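PDB 6CCD: ABC transporter ATP-binding/permease protein Rv1747 from Mycobacterium tuberculosis, which takes part in moving an unknown substrate across the membrane, powered by its ATP-binding domain, and carries regulatory phosphothreonine-binding FHA domains, the first of which forms this chain. Local coordinates for residues Arg46-Leu51 / Asn63-Gly68. Numbering follows the deposited sequence.
Sequences RAHLLL and NGSLNG. With SO4 (sulfate ion), chain B.
His-48 and the Ser-65 to Gly-68 turn illustrate how a buried imidazole can tie two recognition loops of an FHA domain together. The CB of His-48 points away from 63-68, yet with CG anti to the backbone N (chi1 -165°) the ring swings back beneath that loop. CG, CD2 and ND1 lie under Ser-65 CB; CD2 also comes near Gly-68 O at the ring edge, and ND1 accepts from Ser-45 N. CE1 makes the nearest approach to Ser-65 CB, 3.4 Å, and the methylene sits almost centrally over the face, a CH-pi contact 3.5 Å from the ring centroid. At the tip, NE2 donates to Gly-68 O over 2.8 Å, nearly straight at 174° and in the ring plane, although above the carbonyl's own plane. With both nitrogens engaged and one face covered, the ring's rotation is fixed. Ser-65 OG accepts from Gly-68 N (2.9 Å), closing an ST motif, and is hydrogen-bonded to Asp-62 OD1.

At the other end, Asn-63 N donates to His-48 O at 2.9 Å, while ND2 donates to Ala-47 O at 3.0 Å, that oxygen near the amide plane but the donor above the carbonyl plane. The amide lies between Ala-47 CB, beside ND2, and Leu-50, whose CD1 is 3.8 Å from Asn-63 OD1. A water lies within hydrogen-bonding distance of Ala-47 O and Asn-63 O, with more acceptors nearby than protons.

Arg-46 N donates to sulfate O1 over a long 3.3 Å and weakly to O4; the ion, probably from crystallisation, is also hydrogen-bonded by Arg-31, consistent with a phosphothreonine-binding surface. Within the beta sandwich, His-48 and Leu-49 form a classic bulge opposite Val-29 of strand 27-30, their side chains rest on Ile-89 of strand 84-89 in the facing sheet, and 63-68 links strand 57-62 to strand 69-71.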
loop_
_atom_site.group_PDB
_atom_site.type_symbol
_atom_site.label_atom_id
_atom_site.label_comp_id
_atom_site.label_asym_id
_atom_site.label_seq_id
_atom_site.Cartn_x
_atom_site.Cartn_y
_atom_site.Cartn_z
ATOM N N ARG A 46 -3.916 -10.578 -6.472
ATOM C CA ARG A 46 -3.816 -11.272 -5.185
ATOM C C ARG A 46 -2.712 -10.704 -4.303
ATOM O O ARG A 46 -2.920 -10.479 -3.110
ATOM C CB ARG A 46 -3.623 -12.765 -5.421
ATOM C CG ARG A 46 -4.914 -13.392 -5.985
ATOM C CD ARG A 46 -4.820 -14.875 -6.188
ATOM N NE ARG A 46 -4.707 -15.616 -4.936
ATOM C CZ ARG A 46 -4.914 -16.926 -4.850
ATOM N NH1 ARG A 46 -5.261 -17.602 -5.937
ATOM N NH2 ARG A 46 -4.779 -17.557 -3.692
ATOM N N ALA A 47 -1.545 -10.455 -4.887
ATOM C CA ALA A 47 -0.475 -9.753 -4.170
ATOM C C ALA A 47 -0.177 -8.489 -4.956
ATOM O O ALA A 47 0.723 -8.470 -5.783
ATOM C CB ALA A 47 0.772 -10.621 -4.031
ATOM N N HIS A 48 -0.965 -7.448 -4.707
ATOM C CA HIS A 48 -1.005 -6.270 -5.564
ATOM C C HIS A 48 0.132 -5.281 -5.262
ATOM O O HIS A 48 0.818 -4.803 -6.178
ATOM C CB HIS A 48 -2.386 -5.590 -5.402
ATOM C CG HIS A 48 -2.703 -4.582 -6.459
ATOM N ND1 HIS A 48 -3.537 -4.858 -7.523
ATOM C CD2 HIS A 48 -2.302 -3.296 -6.618
ATOM C CE1 HIS A 48 -3.639 -3.787 -8.292
ATOM N NE2 HIS A 48 -2.896 -2.824 -7.770
ATOM N N LEU A 49 0.319 -4.969 -3.980
ATOM C CA LEU A 49 1.414 -4.109 -3.532
ATOM C C LEU A 49 2.299 -4.805 -2.516
ATOM O O LEU A 49 1.815 -5.625 -1.737
ATOM C CB LEU A 49 0.890 -2.839 -2.868
ATOM C CG LEU A 49 -0.037 -1.907 -3.624
ATOM C CD1 LEU A 49 -0.310 -0.723 -2.718
ATOM C CD2 LEU A 49 0.613 -1.451 -4.953
ATOM N N LEU A 50 3.578 -4.436 -2.497
ATOM C CA LEU A 50 4.444 -4.726 -1.357
ATOM C C LEU A 50 4.727 -3.428 -0.637
ATOM O O LEU A 50 5.090 -2.439 -1.272
ATOM C CB LEU A 50 5.754 -5.382 -1.806
ATOM C CG LEU A 50 5.542 -6.708 -2.539
ATOM C CD1 LEU A 50 6.873 -7.255 -3.032
ATOM C CD2 LEU A 50 4.846 -7.704 -1.616
ATOM N N LEU A 51 4.576 -3.416 0.684
ATOM C CA LEU A 51 4.995 -2.250 1.466
ATOM C C LEU A 51 6.252 -2.609 2.236
ATOM O O LEU A 51 6.328 -3.688 2.800
ATOM C CB LEU A 51 3.902 -1.800 2.443
ATOM C CG LEU A 51 2.478 -1.763 1.880
ATOM C CD1 LEU A 51 1.478 -1.340 2.958
ATOM C CD2 LEU A 51 2.406 -0.812 0.673
ATOM N N ASN A 63 3.509 -4.613 -7.307
ATOM C CA ASN A 63 4.101 -5.947 -7.415
ATOM C C ASN A 63 3.717 -6.616 -8.732
ATOM O O ASN A 63 3.196 -7.739 -8.748
ATOM C CB ASN A 63 3.650 -6.805 -6.221
ATOM C CG ASN A 63 4.366 -8.140 -6.125
ATOM O OD1 ASN A 63 5.556 -8.256 -6.418
ATOM N ND2 ASN A 63 3.628 -9.162 -5.705
ATOM N N GLY A 64 3.971 -5.916 -9.831
ATOM C CA GLY A 64 3.603 -6.398 -11.152
ATOM C C GLY A 64 2.120 -6.690 -11.258
ATOM O O GLY A 64 1.713 -7.677 -11.865
ATOM N N SER A 65 1.303 -5.834 -10.653
ATOM C CA SER A 65 -0.145 -6.004 -10.707
ATOM C C SER A 65 -0.682 -5.735 -12.101
ATOM O O SER A 65 -0.063 -5.022 -12.889
ATOM C CB SER A 65 -0.828 -5.066 -9.717
ATOM O OG SER A 65 -0.707 -3.717 -10.147
ATOM N N LEU A 66 -1.854 -6.274 -12.402
ATOM C CA LEU A 66 -2.496 -5.976 -13.677
ATOM C C LEU A 66 -2.927 -4.517 -13.772
ATOM O O LEU A 66 -2.676 -3.850 -14.772
ATOM C CB LEU A 66 -3.709 -6.891 -13.893
ATOM C CG LEU A 66 -4.522 -6.698 -15.180
ATOM C CD1 LEU A 66 -3.677 -6.994 -16.406
ATOM C CD2 LEU A 66 -5.781 -7.577 -15.160
ATOM N N ASN A 67 -3.581 -4.015 -12.730
ATOM C CA ASN A 67 -4.284 -2.743 -12.851
ATOM C C ASN A 67 -3.641 -1.566 -12.114
ATOM O O ASN A 67 -4.145 -0.448 -12.167
ATOM C CB ASN A 67 -5.737 -2.948 -12.405
ATOM C CG ASN A 67 -6.529 -3.796 -13.409
ATOM O OD1 ASN A 67 -6.411 -3.600 -14.619
ATOM N ND2 ASN A 67 -7.312 -4.749 -12.914
ATOM N N GLY A 68 -2.523 -1.813 -11.439
ATOM C CA GLY A 68 -1.641 -0.727 -11.049
ATOM C C GLY A 68 -1.872 0.037 -9.762
ATOM O O GLY A 68 -2.726 -0.309 -8.939
HETATM S S SO4 B . -4.320 -12.374 -9.774
HETATM O O1 SO4 B . -3.052 -12.382 -9.052
HETATM O O2 SO4 B . -4.099 -11.812 -11.109
HETATM O O3 SO4 B . -4.894 -13.719 -9.886
HETATM O O4 SO4 B . -5.262 -11.538 -9.047
HETATM O O HOH W 1 0.344 -8.928 -8.946
#